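Side-chain contacts in group 3 allergen SMIPP-S YvT004A06 (Sarcoptes scabiei type hominis, PDB 3H7T), which is an inactivated paralogue of trypsin-family serine proteases, in which the endopeptidase activity usual for the family is probably absent: residues Y164-D167 with G168-C171; L107-L110 with L111-P114; S57-R60 with T61-G64. One frame throughout, in Å; residues are numbered along the deposited sequence.

Contact 1 (Y164-D167 with G168-C171); sequences YIYD and GVFC. With ZN (zinc ion), chain C.
Tyr166 lays one face of its ring over the backbone of Gly168 and Val169. Val169 N stands 4.2 Å above the ring plane of Tyr166, over its centre, whereas Gly168 C lies 3.9 Å above that plane but displaced toward the rim. The torsion that brings this about is chi1 of 71°, which sets CG of Tyr166 between its own N and carbonyl carbon and folds the ring back across the following residues. With no side chain on Gly168, the ring comes down close: Tyr166 CD1 is 3.3 Å from Gly168 N. On the far rim Tyr166 CE2 meets the CG1 methyl of Val169 at 3.6 Å, the two side chains crossing at about a right angle.

The backbone closes beneath the ring. Val169 N donates to Tyr166 O over 3.1 Å, nearly straight at hydrogen (165°), though the donor sits 48° out of the carbonyl plane rather than on a lone pair. Farther along, Ile165 CD1 packs against Cys171 SG at 3.7 Å, next to the disulfide that Cys171 forms with Cys152 of helix 149-157. Asp167 turns outward and binds a zinc ion through a single oxygen, OD1, at 2.0 Å.

A second shell fixes the first. The hydroxyl of Tyr166 is hydrogen-bonded to Asn84 N and Tyr220 OH, pinning the far end of the ring, and Arg216 NH1 holds the carbonyl oxygen of Asp167. Closed by the bond from Val169 N to Tyr166 O, residues Tyr166 to Val169 make a type I beta turn, which leads the loop after helix 149-157 into strand 169-172 of the antiparallel sheet in this trypsin-like fold.

Contact 2 (L107-L110 with L111-P114); sequences LPSL and LYDP
Tyr112 touches the preceding residues chiefly through the base of its side chain. Its CB lies 3.8 Å from CB of Pro108, an apolar contact, and 3.3 Å from the carbonyl oxygen of Ser109. CG stands anti to the backbone N (chi1 -172°), which carries the ring away from the turn while keeping its near rim beside Ser109. There the hydroxyl oxygen OG of Ser109 lies at the ring edge, near its plane, 4.0 Å from Tyr112 CD1; Pro108 CB approaches the same ring obliquely. At the tip, OH leaves the local contact altogether and is hydrogen-bonded to Gln192 OE1, while the side chain also touches Val197 of strand 195-200.

The backbone under the side chain is a type II beta turn from Ser109 to Tyr112. Tyr112 N donates to Ser109 O at 3.1 Å with an angle of 151° at hydrogen, the donor lying 37° out of the carbonyl plane. Leu111, at the third position, has the positive phi characteristic of a type II turn.

At the crest, the side chains of Leu110 and Leu111 lie side by side and point the same way, their CG atoms 4.0 Å apart. Both are exposed, yet each has a neighbour within the chain: Leu110 touches Leu222 of helix 221-228, and Leu111 touches Tyr219. Pro108, by contrast, is buried against Val217, Val221 and Thr195.

The chemistry is therefore divided. One backbone hydrogen bond closes the turn, the side-chain contacts around it are mainly apolar, and the polar tip of Tyr112 is satisfied by Gln192, outside the turn.

Contact 3 (S57-R60 with T61-G64); sequences SSYR and TTKG
Arg60 overlaps Thr61 with the flat of its guanidinium group: the CG2 methyl of Thr61 sits 3.4 Å above that plane, over its centre. The bend at chi3 of Arg60 (69°) turns the planar end back alongside its neighbour after an extended start, and CZ of Arg60 comes within 3.5 Å of Thr61 CG2.

Ser57 supplies the polar link across the loop. Its OG donates to Thr62 O at 2.7 Å, in the carbonyl plane, and accepts from Tyr59 N at 3.0 Å. The second bond makes an ST turn. The accepted bond shapes 57-60 locally, and the donated one ties it to 61-64, while Ser57 CB lies 3.4 Å from Lys63 O.

Tyr59 spans the outer side. Its CB is 3.5 Å from Thr62 OG1, and its ring runs beside the aliphatic part of Lys63, CE2 of Tyr59 meeting Lys63 CD at 3.9 Å. The approach to the ring is oblique, and both side chains point the same way.

Arg60 also makes a cation-pi contact with Phe25, and Ser58 O accepts from Trp125 NE1. Backbone hydrogen bonds tie Ser58 to Leu139 and Arg60 to Gly137. The loop thus connects strands 51-55 and 65-74, antiparallel neighbours in the closed six-stranded barrel, and leans on the segment just before strand 140-147.

Overall arrangement
Along the chain the order is contact 3, contact 2, contact 1, all within the trypsin-like fold. Contact 3 joins two strands of the six-stranded barrel; contact 2 lies in the long connection from strand 87-91 of that barrel to strand 119-124 of the second sheet, and contact 1 enters strand 169-172 of the latter. Contacts 1 and 2 have centres 14 Å apart and touch, Phe170 CD2 lying 3.6 Å from Pro114 CG. Arg149 bonds to Val169 O and Asp113, while Arg216 bonds to Asp167 O and only weakly to contact 2. Contact 3 is across the chain's centre, its centre about 31 Å from that of contact 1 and 30 Å from that of contact 2. The inter-sheet connection is thereby packed against the second sheet.

Contact 1 (Y164-D167 with G168-C171)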
loop_
_atom_site.group_PDB
_atom_site.type_symbol
_atom_site.label_atom_id
_atom_site.label_comp_id
_atom_site.label_asym_id
_atom_site.label_seq_id
_atom_site.Cartn_x
_atom_site.Cartn_y
_atom_site.Cartn_z
ATOM N N TYR A 164 -13.812 7.780 -6.803
ATOM C CA TYR A 164 -12.578 7.199 -6.262
ATOM C C TYR A 164 -11.331 7.562 -7.063
ATOM O O TYR A 164 -10.210 7.377 -6.573
ATOM C CB TYR A 164 -12.687 5.669 -6.154
ATOM C CG TYR A 164 -13.802 5.196 -5.241
ATOM C CD1 TYR A 164 -13.868 5.619 -3.912
ATOM C CD2 TYR A 164 -14.786 4.331 -5.709
ATOM C CE1 TYR A 164 -14.893 5.188 -3.070
ATOM C CE2 TYR A 164 -15.816 3.888 -4.872
ATOM C CZ TYR A 164 -15.862 4.326 -3.558
ATOM O OH TYR A 164 -16.873 3.899 -2.729
ATOM N N ILE A 165 -11.521 8.075 -8.280
ATOM C CA ILE A 165 -10.400 8.382 -9.185
ATOM C C ILE A 165 -10.154 9.894 -9.251
ATOM O O ILE A 165 -11.021 10.670 -9.678
ATOM C CB ILE A 165 -10.631 7.808 -10.619
ATOM C CG1 ILE A 165 -11.202 6.364 -10.571
ATOM C CG2 ILE A 165 -9.360 7.921 -11.480
ATOM C CD1 ILE A 165 -10.254 5.322 -9.983
ATOM N N TYR A 166 -8.961 10.299 -8.837
ATOM C CA TYR A 166 -8.604 11.725 -8.776
ATOM C C TYR A 166 -7.078 11.827 -8.930
ATOM O O TYR A 166 -6.408 10.801 -9.036
ATOM C CB TYR A 166 -9.140 12.346 -7.470
ATOM C CG TYR A 166 -8.427 11.892 -6.220
ATOM C CD1 TYR A 166 -7.585 12.763 -5.532
ATOM C CD2 TYR A 166 -8.573 10.590 -5.730
ATOM C CE1 TYR A 166 -6.917 12.357 -4.397
ATOM C CE2 TYR A 166 -7.909 10.177 -4.589
ATOM C CZ TYR A 166 -7.076 11.063 -3.932
ATOM O OH TYR A 166 -6.388 10.674 -2.810
ATOM N N ASP A 167 -6.518 13.033 -8.949
ATOM C CA ASP A 167 -5.084 13.188 -9.244
ATOM C C ASP A 167 -4.160 12.530 -8.217
ATOM O O ASP A 167 -2.998 12.231 -8.519
ATOM C CB ASP A 167 -4.695 14.662 -9.414
ATOM C CG ASP A 167 -5.390 15.333 -10.589
ATOM O OD1 ASP A 167 -5.758 14.658 -11.582
ATOM O OD2 ASP A 167 -5.554 16.567 -10.523
ATOM N N GLY A 168 -4.666 12.315 -7.005
ATOM C CA GLY A 168 -3.863 11.728 -5.932
ATOM C C GLY A 168 -3.799 10.202 -5.965
ATOM O O GLY A 168 -3.219 9.579 -5.065
ATOM N N VAL A 169 -4.421 9.601 -6.979
ATOM C CA VAL A 169 -4.248 8.172 -7.258
ATOM C C VAL A 169 -3.840 7.924 -8.696
ATOM O O VAL A 169 -4.045 8.776 -9.566
ATOM C CB VAL A 169 -5.518 7.309 -6.918
ATOM C CG1 VAL A 169 -5.836 7.370 -5.419
ATOM C CG2 VAL A 169 -6.731 7.695 -7.774
ATOM N N PHE A 170 -3.259 6.752 -8.939
ATOM C CA PHE A 170 -3.123 6.230 -10.292
ATOM C C PHE A 170 -3.737 4.842 -10.351
ATOM O O PHE A 170 -3.949 4.204 -9.311
ATOM C CB PHE A 170 -1.659 6.229 -10.769
ATOM C CG PHE A 170 -0.764 5.249 -10.060
ATOM C CD1 PHE A 170 -0.657 3.927 -10.504
ATOM C CD2 PHE A 170 0.008 5.656 -8.977
ATOM C CE1 PHE A 170 0.195 3.017 -9.855
ATOM C CE2 PHE A 170 0.864 4.753 -8.316
ATOM C CZ PHE A 170 0.965 3.436 -8.763
ATOM N N CYS A 171 -4.044 4.387 -11.563
ATOM C CA CYS A 171 -4.705 3.098 -11.757
ATOM C C CYS A 171 -3.727 2.138 -12.394
ATOM O O CYS A 171 -2.913 2.543 -13.231
ATOM C CB CYS A 171 -5.929 3.247 -12.662
ATOM S SG CYS A 171 -7.255 4.288 -11.979
HETATM ZN ZN ZN C . -7.317 15.409 -12.539
#

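Contact 2 (L107-L110 with L111-P114)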
loop_
_atom_site.group_PDB
_atom_site.type_symbol
_atom_site.label_atom_id
_atom_site.label_comp_id
_atom_site.label_asym_id
_atom_site.label_seq_id
_atom_site.Cartn_x
_atom_site.Cartn_y
_atom_site.Cartn_z
ATOM N N LEU A 107 11.562 7.560 -1.503
ATOM C CA LEU A 107 10.401 8.286 -2.016
ATOM C C LEU A 107 10.656 8.783 -3.444
ATOM O O LEU A 107 11.805 8.991 -3.823
ATOM C CB LEU A 107 10.029 9.438 -1.075
ATOM C CG LEU A 107 9.485 9.031 0.302
ATOM C CD1 LEU A 107 9.372 10.235 1.252
ATOM C CD2 LEU A 107 8.128 8.344 0.146
ATOM N N PRO A 108 9.585 8.955 -4.247
ATOM C CA PRO A 108 9.727 9.455 -5.607
ATOM C C PRO A 108 9.883 10.979 -5.600
ATOM O O PRO A 108 9.666 11.606 -4.566
ATOM C CB PRO A 108 8.378 9.102 -6.226
ATOM C CG PRO A 108 7.426 9.279 -5.105
ATOM C CD PRO A 108 8.166 8.738 -3.900
ATOM N N SER A 109 10.212 11.554 -6.755
ATOM C CA SER A 109 10.263 13.008 -6.932
ATOM C C SER A 109 8.860 13.613 -6.840
ATOM O O SER A 109 7.846 12.908 -7.012
ATOM C CB SER A 109 10.899 13.353 -8.279
ATOM O OG SER A 109 10.161 12.771 -9.341
ATOM N N LEU A 110 8.804 14.913 -6.561
ATOM C CA LEU A 110 7.537 15.599 -6.351
ATOM C C LEU A 110 6.597 15.428 -7.533
ATOM O O LEU A 110 6.996 15.601 -8.686
ATOM C CB LEU A 110 7.755 17.088 -6.065
ATOM C CG LEU A 110 6.492 17.948 -5.912
ATOM C CD1 LEU A 110 5.734 17.630 -4.620
ATOM C CD2 LEU A 110 6.854 19.423 -5.975
ATOM N N LEU A 111 5.351 15.082 -7.219
ATOM C CA LEU A 111 4.289 14.900 -8.205
ATOM C C LEU A 111 4.565 13.827 -9.269
ATOM O O LEU A 111 3.952 13.839 -10.338
ATOM C CB LEU A 111 3.883 16.244 -8.829
ATOM C CG LEU A 111 3.144 17.231 -7.912
ATOM C CD1 LEU A 111 3.056 18.599 -8.579
ATOM C CD2 LEU A 111 1.750 16.731 -7.547
ATOM N N TYR A 112 5.454 12.885 -8.962
ATOM C CA TYR A 112 5.685 11.746 -9.852
ATOM C C TYR A 112 4.356 11.082 -10.230
ATOM O O TYR A 112 3.483 10.883 -9.374
ATOM C CB TYR A 112 6.627 10.719 -9.219
ATOM C CG TYR A 112 7.028 9.629 -10.190
ATOM C CD1 TYR A 112 8.116 9.798 -11.045
ATOM C CD2 TYR A 112 6.292 8.445 -10.286
ATOM C CE1 TYR A 112 8.475 8.811 -11.954
ATOM C CE2 TYR A 112 6.635 7.458 -11.194
ATOM C CZ TYR A 112 7.730 7.639 -12.018
ATOM O OH TYR A 112 8.077 6.658 -12.913
ATOM N N ASP A 113 4.197 10.769 -11.513
ATOM C CA ASP A 113 2.958 10.171 -12.006
ATOM C C ASP A 113 3.298 9.084 -13.019
ATOM O O ASP A 113 3.735 9.398 -14.129
ATOM C CB ASP A 113 2.052 11.250 -12.630
ATOM C CG ASP A 113 0.588 10.793 -12.785
ATOM O OD1 ASP A 113 0.215 9.697 -12.303
ATOM O OD2 ASP A 113 -0.202 11.549 -13.395
ATOM N N PRO A 114 3.111 7.800 -12.636
ATOM C CA PRO A 114 3.520 6.699 -13.514
ATOM C C PRO A 114 2.821 6.776 -14.869
ATOM O O PRO A 114 1.606 6.992 -14.930
ATOM C CB PRO A 114 3.062 5.436 -12.762
ATOM C CG PRO A 114 2.734 5.874 -11.380
ATOM C CD PRO A 114 2.370 7.321 -11.452
#

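Contact 3 (S57-R60 with T61-G64)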
loop_
_atom_site.group_PDB
_atom_site.type_symbol
_atom_site.label_atom_id
_atom_site.label_comp_id
_atom_site.label_asym_id
_atom_site.label_seq_id
_atom_site.Cartn_x
_atom_site.Cartn_y
_atom_site.Cartn_z
ATOM N N SER A 57 10.224 -10.996 6.793
ATOM C CA SER A 57 9.723 -12.341 6.520
ATOM C C SER A 57 8.870 -12.393 5.252
ATOM O O SER A 57 8.142 -11.447 4.954
ATOM C CB SER A 57 8.914 -12.853 7.717
ATOM O OG SER A 57 8.431 -14.164 7.484
ATOM N N SER A 58 8.983 -13.495 4.513
ATOM C CA SER A 58 8.086 -13.800 3.383
ATOM C C SER A 58 6.680 -14.188 3.857
ATOM O O SER A 58 5.721 -14.180 3.075
ATOM C CB SER A 58 8.658 -14.945 2.538
ATOM O OG SER A 58 9.940 -14.636 2.027
ATOM N N TYR A 59 6.570 -14.546 5.135
ATOM C CA TYR A 59 5.317 -15.001 5.710
ATOM C C TYR A 59 4.523 -13.848 6.310
ATOM O O TYR A 59 5.098 -12.887 6.819
ATOM C CB TYR A 59 5.568 -16.112 6.745
ATOM C CG TYR A 59 6.278 -17.298 6.141
ATOM C CD1 TYR A 59 5.595 -18.202 5.327
ATOM C CD2 TYR A 59 7.646 -17.505 6.361
ATOM C CE1 TYR A 59 6.253 -19.288 4.750
ATOM C CE2 TYR A 59 8.305 -18.588 5.791
ATOM C CZ TYR A 59 7.605 -19.475 4.992
ATOM O OH TYR A 59 8.257 -20.553 4.428
ATOM N N ARG A 60 3.199 -13.971 6.255
ATOM C CA ARG A 60 2.295 -12.885 6.632
ATOM C C ARG A 60 2.363 -12.504 8.108
ATOM O O ARG A 60 2.299 -11.314 8.445
ATOM C CB ARG A 60 0.847 -13.231 6.257
ATOM C CG ARG A 60 -0.105 -12.049 6.408
ATOM C CD ARG A 60 -1.523 -12.381 5.986
ATOM N NE ARG A 60 -2.223 -13.329 6.865
ATOM C CZ ARG A 60 -2.831 -13.010 8.007
ATOM N NH1 ARG A 60 -2.806 -11.765 8.458
ATOM N NH2 ARG A 60 -3.461 -13.953 8.711
ATOM N N THR A 61 2.470 -13.511 8.979
ATOM C CA THR A 61 2.339 -13.289 10.423
ATOM C C THR A 61 3.471 -13.906 11.247
ATOM O O THR A 61 3.533 -13.689 12.450
ATOM C CB THR A 61 0.985 -13.834 10.982
ATOM O OG1 THR A 61 0.908 -15.254 10.786
ATOM C CG2 THR A 61 -0.207 -13.169 10.319
ATOM N N THR A 62 4.350 -14.674 10.603
ATOM C CA THR A 62 5.374 -15.447 11.318
ATOM C C THR A 62 6.790 -15.281 10.765
ATOM O O THR A 62 6.986 -14.819 9.636
ATOM C CB THR A 62 5.055 -16.962 11.306
ATOM O OG1 THR A 62 4.886 -17.402 9.952
ATOM C CG2 THR A 62 3.798 -17.275 12.112
ATOM N N LYS A 63 7.768 -15.660 11.588
ATOM C CA LYS A 63 9.180 -15.794 11.188
ATOM C C LYS A 63 9.904 -14.510 10.838
ATOM O O LYS A 63 10.837 -14.515 10.034
ATOM C CB LYS A 63 9.353 -16.821 10.061
ATOM C CG LYS A 63 9.698 -18.203 10.556
ATOM C CD LYS A 63 9.465 -19.242 9.494
ATOM C CE LYS A 63 9.677 -20.624 10.076
ATOM N NZ LYS A 63 8.759 -21.603 9.460
ATOM N N GLY A 64 9.498 -13.406 11.437
ATOM C CA GLY A 64 10.290 -12.202 11.281
ATOM C C GLY A 64 10.467 -11.535 12.618
ATOM O O GLY A 64 10.764 -12.180 13.627
#